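PDB 6SXJ: spectinomycin 9-adenylyltransferase from Enterococcus faecalis, which transfers an adenylyl group from ATP to the 9-hydroxyl of spectinomycin, releasing diphosphate and making bacteria resistant to this antibiotic but not to streptomycin. Local coordinates for residues Gly36-Leu41 with Leu134-Arg139; Gln67-Ile72 with Phe106-Trp111; Leu126-Thr131 with Arg163-Asp168. All blocks are in the same frame, centred on the assembly; numbering follows the deposited sequence.

Contact 1. Residues Gly36-Leu41 with Leu134-Arg139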
loop_
_atom_site.group_PDB
_atom_site.type_symbol
_atom_site.label_atom_id
_atom_site.label_comp_id
_atom_site.label_asym_id
_atom_site.label_seq_id
_atom_site.Cartn_x
_atom_site.Cartn_y
_atom_site.Cartn_z
ATOM N N GLY A 36 2.963 0.622 10.057
ATOM C CA GLY A 36 3.091 1.516 11.194
ATOM C C GLY A 36 2.143 1.186 12.328
ATOM O O GLY A 36 2.469 1.407 13.498
ATOM N N VAL A 37 0.963 0.671 12.005
ATOM C CA VAL A 37 -0.017 0.295 13.014
ATOM C C VAL A 37 0.160 -1.155 13.436
ATOM O O VAL A 37 -0.003 -1.492 14.609
ATOM C CB VAL A 37 -1.442 0.547 12.474
ATOM C CG1 VAL A 37 -2.480 0.166 13.507
ATOM C CG2 VAL A 37 -1.615 2.002 12.054
ATOM N N GLU A 38 0.498 -2.032 12.494
ATOM C CA GLU A 38 0.556 -3.456 12.794
ATOM C C GLU A 38 1.870 -3.857 13.445
ATOM O O GLU A 38 1.894 -4.788 14.255
ATOM C CB GLU A 38 0.353 -4.273 11.514
ATOM C CG GLU A 38 -1.085 -4.322 11.022
ATOM C CD GLU A 38 -1.201 -4.851 9.602
ATOM O OE1 GLU A 38 -2.341 -5.121 9.159
ATOM O OE2 GLU A 38 -0.154 -4.994 8.929
ATOM N N SER A 39 2.968 -3.188 13.090
ATOM C CA SER A 39 4.295 -3.560 13.553
ATOM C C SER A 39 4.955 -2.522 14.444
ATOM O O SER A 39 5.878 -2.876 15.184
ATOM C CB SER A 39 5.229 -3.822 12.357
ATOM O OG SER A 39 4.536 -4.425 11.276
ATOM N N GLY A 40 4.525 -1.276 14.401
ATOM C CA GLY A 40 5.205 -0.228 15.130
ATOM C C GLY A 40 5.891 0.741 14.181
ATOM O O GLY A 40 6.259 0.396 13.049
ATOM N N LEU A 41 6.071 1.973 14.648
ATOM C CA LEU A 41 6.553 3.057 13.792
ATOM C C LEU A 41 8.076 3.076 13.785
ATOM O O LEU A 41 8.717 3.772 14.581
ATOM C CB LEU A 41 5.995 4.392 14.262
ATOM C CG LEU A 41 4.554 4.750 13.910
ATOM C CD1 LEU A 41 4.168 6.032 14.644
ATOM C CD2 LEU A 41 4.403 4.904 12.420
ATOM N N LEU A 134 -8.187 -2.992 2.233
ATOM C CA LEU A 134 -9.384 -3.010 3.067
ATOM C C LEU A 134 -9.393 -4.228 3.978
ATOM O O LEU A 134 -9.838 -4.151 5.129
ATOM C CB LEU A 134 -10.634 -2.979 2.190
ATOM C CG LEU A 134 -10.790 -1.770 1.266
ATOM C CD1 LEU A 134 -12.053 -1.889 0.424
ATOM C CD2 LEU A 134 -10.806 -0.485 2.077
ATOM N N TYR A 135 -8.905 -5.365 3.484
ATOM C CA TYR A 135 -8.782 -6.539 4.341
ATOM C C TYR A 135 -7.781 -6.283 5.460
ATOM O O TYR A 135 -8.054 -6.562 6.633
ATOM C CB TYR A 135 -8.366 -7.752 3.509
ATOM C CG TYR A 135 -8.212 -9.019 4.310
ATOM C CD1 TYR A 135 -9.297 -9.854 4.543
ATOM C CD2 TYR A 135 -6.976 -9.385 4.831
ATOM C CE1 TYR A 135 -9.156 -11.016 5.281
ATOM C CE2 TYR A 135 -6.825 -10.543 5.562
ATOM C CZ TYR A 135 -7.917 -11.353 5.787
ATOM O OH TYR A 135 -7.764 -12.510 6.517
ATOM N N GLN A 136 -6.611 -5.747 5.109
ATOM C CA GLN A 136 -5.609 -5.400 6.110
ATOM C C GLN A 136 -6.160 -4.378 7.097
ATOM O O GLN A 136 -6.149 -4.596 8.312
ATOM C CB GLN A 136 -4.361 -4.862 5.411
ATOM C CG GLN A 136 -3.232 -4.454 6.331
ATOM C CD GLN A 136 -1.938 -4.183 5.578
ATOM O OE1 GLN A 136 -1.949 -3.910 4.382
ATOM N NE2 GLN A 136 -0.817 -4.262 6.282
ATOM N N ALA A 137 -6.651 -3.249 6.582
ATOM C CA ALA A 137 -7.147 -2.187 7.450
ATOM C C ALA A 137 -8.284 -2.677 8.339
ATOM O O ALA A 137 -8.336 -2.349 9.530
ATOM C CB ALA A 137 -7.604 -0.998 6.606
ATOM N N LYS A 138 -9.209 -3.460 7.776
ATOM C CA LYS A 138 -10.363 -3.917 8.543
ATOM C C LYS A 138 -9.944 -4.744 9.750
ATOM O O LYS A 138 -10.616 -4.712 10.787
ATOM C CB LYS A 138 -11.302 -4.724 7.643
ATOM C CG LYS A 138 -12.687 -4.949 8.225
ATOM C CD LYS A 138 -13.733 -5.183 7.137
ATOM C CE LYS A 138 -15.084 -5.569 7.734
ATOM N NZ LYS A 138 -15.124 -6.999 8.160
ATOM N N ARG A 139 -8.833 -5.477 9.648
ATOM C CA ARG A 139 -8.410 -6.324 10.756
ATOM C C ARG A 139 -7.627 -5.551 11.807
ATOM O O ARG A 139 -7.714 -5.876 12.997
ATOM C CB ARG A 139 -7.564 -7.490 10.242
ATOM C CG ARG A 139 -8.361 -8.560 9.501
ATOM C CD ARG A 139 -7.455 -9.482 8.691
ATOM N NE ARG A 139 -6.593 -10.303 9.541
ATOM C CZ ARG A 139 -5.269 -10.182 9.615
ATOM N NH1 ARG A 139 -4.638 -9.268 8.889
ATOM N NH2 ARG A 139 -4.573 -10.977 10.418
#
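Glu38 turns CG anti to its carbonyl carbon (chi1 -75°) and Gln136 turns CG anti to its backbone N; because both chains run extended from there, their flat ends meet in the gap between two helices, with the carboxylate and amide planes 33° apart. The closest CA atoms of the two segments, those of Glu38 and Gln136, are still 9.3 Å from each other. The example shows how two long polar side chains can span a separation too wide for backbone packing. One amide nitrogen serves both carboxylate oxygens, unequally. Gln136 NE2 gives a good hydrogen bond to Glu38 OE2 at 2.8 Å, with an N-H...O angle of 156°, and a weak one to Glu38 OE1 at 3.4 Å. The acceptor OE2 lies almost in the plane of the amide, whereas the nitrogen reaches it from above the carboxylate plane. Meanwhile Glu38 OE1 is pressed tightly against Gln136 CG, at 3.0 Å. Arg139 NH1 stands 4.7 Å from Glu38 OE1, not in contact, but close enough that its positive charge may favour the ionised acid. Gln136 also touches Ile200. Strand 27-33, the Gly-Ser turn after it and the short helix 35-38 form part of the signature of the polymerase beta-like nucleotidyltransferase fold, completed by an Asp-x-Asp motif at the start of the next strand; here the short helix is tied at the surface to helix 130-139.

Contact 2. Residues Gln67-Ile72 with Phe106-Trp111; sequences QKIRPI and FIYGEW
Tyr108 OH, which lies against the backbone of Arg70, donates a hydrogen bond to Glu110 OE2 at 2.5 Å, shorter than is normal and so to be read with caution; the same oxygen also bonds Ser73 OG and has a weak, long ion pair with Lys75. OE2 meets the phenol in the plane of the ring, and Gln113 NE2 adds a weak bond to the hydroxyl. Ile69 covers one face of the ring. There CG2 of Ile69 stands 3.5 Å from the centroid of the Tyr108 ring, only 2° from the ring normal: a nearly ideal CH-pi contact, with all six ring carbons about equally far from the methyl. In Ile69 a chi1 of -66° sets CG1 beside the backbone N and CG2 anti to it, which directs the latter branch to the ring, while CD1 passes the Tyr108 CB at 4.2 Å. At the polar end, Arg70 CA approaches Tyr108 OH to 3.3 Å, but the arginine chain leads elsewhere, its NH1 bonding Gln113 OE1. The contact thus packs the last part of helix 59-69 against strand 103-108; Ile69 also touches Ile85 of the adjacent strand 85-91, and Ile72 beyond it packs on helix 8-23.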
loop_
_atom_site.group_PDB
_atom_site.type_symbol
_atom_site.label_atom_id
_atom_site.label_comp_id
_atom_site.label_asym_id
_atom_site.label_seq_id
_atom_site.Cartn_x
_atom_site.Cartn_y
_atom_site.Cartn_z
ATOM N N GLN A 67 -2.560 19.149 -3.732
ATOM C CA GLN A 67 -1.766 20.346 -3.491
ATOM C C GLN A 67 -1.358 20.435 -2.030
ATOM O O GLN A 67 -0.199 20.730 -1.719
ATOM C CB GLN A 67 -2.561 21.589 -3.886
ATOM C CG GLN A 67 -2.304 22.109 -5.290
ATOM C CD GLN A 67 -3.064 23.398 -5.567
ATOM O OE1 GLN A 67 -3.288 24.205 -4.662
ATOM N NE2 GLN A 67 -3.466 23.593 -6.816
ATOM N N LYS A 68 -2.297 20.171 -1.121
ATOM C CA LYS A 68 -2.028 20.337 0.303
ATOM C C LYS A 68 -1.248 19.166 0.882
ATOM O O LYS A 68 -0.498 19.344 1.847
ATOM C CB LYS A 68 -3.347 20.530 1.058
ATOM C CG LYS A 68 -4.010 21.895 0.837
ATOM C CD LYS A 68 -2.988 23.030 0.896
ATOM C CE LYS A 68 -3.590 24.363 0.508
ATOM N NZ LYS A 68 -4.189 25.041 1.687
ATOM N N ILE A 69 -1.385 17.968 0.310
ATOM C CA ILE A 69 -0.628 16.850 0.866
ATOM C C ILE A 69 0.819 16.874 0.386
ATOM O O ILE A 69 1.729 16.459 1.116
ATOM C CB ILE A 69 -1.295 15.508 0.528
ATOM C CG1 ILE A 69 -2.655 15.413 1.222
ATOM C CG2 ILE A 69 -0.385 14.366 0.957
ATOM C CD1 ILE A 69 -3.359 14.089 1.006
ATOM N N ARG A 70 1.058 17.355 -0.828
ATOM C CA ARG A 70 2.381 17.211 -1.422
ATOM C C ARG A 70 3.492 17.837 -0.594
ATOM O O ARG A 70 4.564 17.214 -0.485
ATOM C CB ARG A 70 2.367 17.806 -2.838
ATOM C CG ARG A 70 3.748 18.065 -3.423
ATOM C CD ARG A 70 3.672 18.312 -4.929
ATOM N NE ARG A 70 2.566 19.202 -5.266
ATOM C CZ ARG A 70 1.875 19.147 -6.397
ATOM N NH1 ARG A 70 2.172 18.238 -7.313
ATOM N NH2 ARG A 70 0.887 20.006 -6.615
ATOM N N PRO A 71 3.332 19.027 -0.006
ATOM C CA PRO A 71 4.463 19.643 0.709
ATOM C C PRO A 71 4.859 18.902 1.971
ATOM O O PRO A 71 5.996 19.063 2.435
ATOM C CB PRO A 71 3.957 21.054 1.047
ATOM C CG PRO A 71 2.610 21.200 0.364
ATOM C CD PRO A 71 2.097 19.823 0.120
ATOM N N ILE A 72 3.965 18.104 2.547
ATOM C CA ILE A 72 4.203 17.492 3.845
ATOM C C ILE A 72 4.515 16.012 3.721
ATOM O O ILE A 72 4.603 15.314 4.736
ATOM C CB ILE A 72 3.015 17.721 4.788
ATOM C CG1 ILE A 72 1.740 17.117 4.210
ATOM C CG2 ILE A 72 2.798 19.206 5.016
ATOM C CD1 ILE A 72 0.673 16.858 5.260
ATOM N N PHE A 106 -10.059 8.051 -4.975
ATOM C CA PHE A 106 -8.933 8.969 -5.013
ATOM C C PHE A 106 -7.748 8.283 -4.364
ATOM O O PHE A 106 -7.910 7.483 -3.437
ATOM C CB PHE A 106 -9.258 10.282 -4.288
ATOM C CG PHE A 106 -8.083 11.207 -4.142
ATOM C CD1 PHE A 106 -7.747 12.075 -5.161
ATOM C CD2 PHE A 106 -7.319 11.214 -2.976
ATOM C CE1 PHE A 106 -6.672 12.932 -5.034
ATOM C CE2 PHE A 106 -6.237 12.067 -2.844
ATOM C CZ PHE A 106 -5.916 12.931 -3.877
ATOM N N ILE A 107 -6.560 8.603 -4.859
ATOM C CA ILE A 107 -5.328 8.086 -4.283
ATOM C C ILE A 107 -4.290 9.197 -4.309
ATOM O O ILE A 107 -4.005 9.757 -5.375
ATOM C CB ILE A 107 -4.811 6.849 -5.036
ATOM C CG1 ILE A 107 -3.407 6.472 -4.553
ATOM C CG2 ILE A 107 -4.813 7.105 -6.542
ATOM C CD1 ILE A 107 -3.378 5.841 -3.147
ATOM N N TYR A 108 -3.726 9.512 -3.141
ATOM C CA TYR A 108 -2.465 10.229 -3.061
ATOM C C TYR A 108 -1.354 9.206 -2.888
ATOM O O TYR A 108 -1.432 8.342 -2.006
ATOM C CB TYR A 108 -2.394 11.238 -1.907
ATOM C CG TYR A 108 -1.096 12.021 -2.002
ATOM C CD1 TYR A 108 -1.042 13.241 -2.666
ATOM C CD2 TYR A 108 0.089 11.507 -1.492
ATOM C CE1 TYR A 108 0.149 13.937 -2.792
ATOM C CE2 TYR A 108 1.276 12.193 -1.611
ATOM C CZ TYR A 108 1.304 13.404 -2.270
ATOM O OH TYR A 108 2.497 14.081 -2.394
ATOM N N GLY A 109 -0.322 9.313 -3.722
ATOM C CA GLY A 109 0.821 8.422 -3.679
ATOM C C GLY A 109 1.995 9.033 -4.418
ATOM O O GLY A 109 1.807 9.645 -5.475
ATOM N N GLU A 110 3.207 8.878 -3.882
ATOM C CA GLU A 110 4.355 9.566 -4.453
ATOM C C GLU A 110 4.781 8.980 -5.790
ATOM O O GLU A 110 5.402 9.692 -6.582
ATOM C CB GLU A 110 5.532 9.533 -3.476
ATOM C CG GLU A 110 5.357 10.451 -2.272
ATOM C CD GLU A 110 5.200 11.907 -2.660
ATOM O OE1 GLU A 110 5.831 12.339 -3.650
ATOM O OE2 GLU A 110 4.425 12.621 -1.989
ATOM N N TRP A 111 4.479 7.705 -6.059
ATOM C CA TRP A 111 4.751 7.142 -7.380
ATOM C C TRP A 111 3.976 7.854 -8.478
ATOM O O TRP A 111 4.274 7.648 -9.659
ATOM C CB TRP A 111 4.416 5.648 -7.415
ATOM C CG TRP A 111 2.961 5.343 -7.196
ATOM C CD1 TRP A 111 2.009 5.168 -8.152
ATOM C CD2 TRP A 111 2.299 5.175 -5.936
ATOM N NE1 TRP A 111 0.793 4.909 -7.568
ATOM C CE2 TRP A 111 0.947 4.901 -6.209
ATOM C CE3 TRP A 111 2.724 5.222 -4.605
ATOM C CZ2 TRP A 111 0.014 4.684 -5.203
ATOM C CZ3 TRP A 111 1.798 5.009 -3.609
ATOM C CH2 TRP A 111 0.459 4.743 -3.909
#

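Contact 3. Residues Leu126-Thr131 with Arg163-Asp168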
loop_
_atom_site.group_PDB
_atom_site.type_symbol
_atom_site.label_atom_id
_atom_site.label_comp_id
_atom_site.label_asym_id
_atom_site.label_seq_id
_atom_site.Cartn_x
_atom_site.Cartn_y
_atom_site.Cartn_z
ATOM N N LEU A 126 -11.157 1.105 -10.587
ATOM C CA LEU A 126 -11.229 -0.188 -9.928
ATOM C C LEU A 126 -9.808 -0.607 -9.590
ATOM O O LEU A 126 -8.906 -0.460 -10.419
ATOM C CB LEU A 126 -11.907 -1.222 -10.823
ATOM C CG LEU A 126 -13.432 -1.126 -10.934
ATOM C CD1 LEU A 126 -14.102 -1.770 -9.724
ATOM C CD2 LEU A 126 -13.910 0.306 -11.090
ATOM N N ASN A 127 -9.602 -1.090 -8.368
ATOM C CA ASN A 127 -8.256 -1.367 -7.865
ATOM C C ASN A 127 -8.299 -2.690 -7.110
ATOM O O ASN A 127 -8.680 -2.734 -5.936
ATOM C CB ASN A 127 -7.757 -0.235 -6.973
ATOM C CG ASN A 127 -6.386 -0.513 -6.387
ATOM O OD1 ASN A 127 -5.785 -1.558 -6.645
ATOM N ND2 ASN A 127 -5.885 0.424 -5.583
ATOM N N SER A 128 -7.889 -3.764 -7.785
ATOM C CA SER A 128 -7.874 -5.068 -7.138
ATOM C C SER A 128 -7.005 -5.067 -5.889
ATOM O O SER A 128 -7.286 -5.802 -4.936
ATOM C CB SER A 128 -7.385 -6.131 -8.122
ATOM O OG SER A 128 -6.675 -7.150 -7.443
ATOM N N ASP A 129 -5.952 -4.246 -5.865
ATOM C CA ASP A 129 -5.070 -4.222 -4.706
ATOM C C ASP A 129 -5.771 -3.649 -3.483
ATOM O O ASP A 129 -5.418 -3.990 -2.348
ATOM C CB ASP A 129 -3.814 -3.412 -5.018
ATOM C CG ASP A 129 -2.776 -4.216 -5.768
ATOM O OD1 ASP A 129 -2.693 -5.440 -5.538
ATOM O OD2 ASP A 129 -2.042 -3.629 -6.592
ATOM N N LEU A 130 -6.757 -2.773 -3.688
ATOM C CA LEU A 130 -7.490 -2.197 -2.569
ATOM C C LEU A 130 -8.230 -3.260 -1.770
ATOM O O LEU A 130 -8.526 -3.047 -0.588
ATOM C CB LEU A 130 -8.463 -1.137 -3.084
ATOM C CG LEU A 130 -9.359 -0.462 -2.050
ATOM C CD1 LEU A 130 -8.556 0.325 -1.027
ATOM C CD2 LEU A 130 -10.347 0.441 -2.770
ATOM N N THR A 131 -8.531 -4.404 -2.378
ATOM C CA THR A 131 -9.158 -5.476 -1.615
ATOM C C THR A 131 -8.231 -5.995 -0.521
ATOM O O THR A 131 -8.696 -6.410 0.545
ATOM C CB THR A 131 -9.573 -6.620 -2.546
ATOM O OG1 THR A 131 -10.692 -6.202 -3.335
ATOM C CG2 THR A 131 -9.958 -7.857 -1.741
ATOM N N ARG A 163 -7.566 -13.635 -2.071
ATOM C CA ARG A 163 -6.760 -14.532 -2.879
ATOM C C ARG A 163 -6.787 -14.133 -4.349
ATOM O O ARG A 163 -5.747 -14.027 -5.011
ATOM C CB ARG A 163 -7.282 -15.947 -2.694
ATOM C CG ARG A 163 -7.144 -16.513 -1.274
ATOM C CD ARG A 163 -6.988 -18.053 -1.329
ATOM N NE ARG A 163 -6.545 -18.571 -0.044
ATOM C CZ ARG A 163 -6.857 -19.767 0.419
ATOM N NH1 ARG A 163 -7.622 -20.562 -0.312
ATOM N NH2 ARG A 163 -6.437 -20.144 1.619
ATOM N N ARG A 164 -7.972 -13.997 -4.904
ATOM C CA ARG A 164 -8.034 -13.503 -6.260
ATOM C C ARG A 164 -7.215 -12.242 -6.433
ATOM O O ARG A 164 -6.694 -11.995 -7.524
ATOM C CB ARG A 164 -9.476 -13.215 -6.627
ATOM C CG ARG A 164 -9.705 -12.823 -8.091
ATOM C CD ARG A 164 -11.002 -13.441 -8.692
ATOM N NE ARG A 164 -12.164 -13.160 -7.863
ATOM C CZ ARG A 164 -13.108 -12.292 -8.192
ATOM N NH1 ARG A 164 -13.033 -11.640 -9.342
ATOM N NH2 ARG A 164 -14.120 -12.077 -7.369
ATOM N N ALA A 165 -7.180 -11.383 -5.407
ATOM C CA ALA A 165 -6.433 -10.132 -5.486
ATOM C C ALA A 165 -4.934 -10.391 -5.588
ATOM O O ALA A 165 -4.254 -9.847 -6.468
ATOM C CB ALA A 165 -6.756 -9.274 -4.260
ATOM N N ILE A 166 -4.399 -11.222 -4.691
ATOM C CA ILE A 166 -2.959 -11.467 -4.681
ATOM C C ILE A 166 -2.508 -12.107 -5.989
ATOM O O ILE A 166 -1.484 -11.719 -6.567
ATOM C CB ILE A 166 -2.579 -12.337 -3.469
ATOM C CG1 ILE A 166 -2.603 -11.503 -2.185
ATOM C CG2 ILE A 166 -1.205 -12.972 -3.684
ATOM C CD1 ILE A 166 -2.410 -12.310 -0.924
ATOM N N MET A 167 -3.253 -13.101 -6.478
ATOM C CA MET A 167 -2.828 -13.807 -7.681
ATOM C C MET A 167 -2.833 -12.887 -8.894
ATOM O O MET A 167 -1.909 -12.913 -9.715
ATOM C CB MET A 167 -3.739 -15.003 -7.934
ATOM C CG MET A 167 -3.900 -15.962 -6.774
ATOM S SD MET A 167 -2.380 -16.320 -5.888
ATOM C CE MET A 167 -1.406 -17.134 -7.134
ATOM N N ASP A 168 -3.869 -12.067 -9.032
ATOM C CA ASP A 168 -3.932 -11.179 -10.186
ATOM C C ASP A 168 -2.786 -10.167 -10.163
ATOM O O ASP A 168 -2.220 -9.836 -11.211
ATOM C CB ASP A 168 -5.285 -10.468 -10.225
ATOM C CG ASP A 168 -6.403 -11.344 -10.765
ATOM O OD1 ASP A 168 -6.123 -12.502 -11.110
ATOM O OD2 ASP A 168 -7.563 -10.871 -10.841
#
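Ser128 lays its hydroxyl against the backbone of Ala165, with Ser128 OG 3.6 Å from Ala165 CA. This is close packing between the turn leading into helix 130-139 and helix 159-173, the latter part of the helical C-terminal domain characteristic of aminoglycoside adenylyltransferases. The small side chains of Ser128 and Ala165 are consistent with the short distance between the two backbones, whose CA atoms at Ser128 and Ala165 are 5.5 Å apart where a helix meets the turn before another. The Ala165 methyl meets two oxygens of Ser128, its CB lying 3.6 Å from the carbonyl O and 3.8 Å from OG. A third neighbour is Thr131, whose CB comes within 4.2 Å of Ala165 CB. Ser128 chi1 is 148°, well short of a fully staggered value, and this carries OG out over the alanine. No hydrogen bond crosses between the two segments, so the junction rests on shape. The turn facing the alanine is shaped from within. Asn127 OD1 accepts from Asp129 N at 2.8 Å, a weak, bent capping bond that makes an Asx turn at the entrance to the helix. Separately, Leu130 N is bonded to the backbone oxygen of Asn127. Ala165 also touches Ile132, one turn beyond Ser128, and Thr131 meets Val162, extending the packing along both helices. Ile166 touches Ile132 too, and also reaches Met191 and Thr194 of helix 181-196; helix 159-173 thus contacts both helix 130-139 and helix 181-196. Thr131 has a polar tie as well, for its OG1 is hydrogen-bonded to ND1 of His100.

Contacts 1 and 3 share helix 130-139, which meets helix 159-173 at its beginning and helix 35-38 towards its end; their centres are about 17 Å apart, and their segments alternate along the chain. Contact 2 belongs to the nucleotidyltransferase domain alone: its centre lies about 20 Å from that of contact 1 and 23 Å from that of contact 3. Its nearest atoms come within about 10 Å of contact 1 and 6 Å of contact 3, without touching either. In relatives, ATP and the antibiotic bind between the catalytic and helical domains, so contact 1, beside the Gly-Ser turn, is probably the closest of the three to the active site.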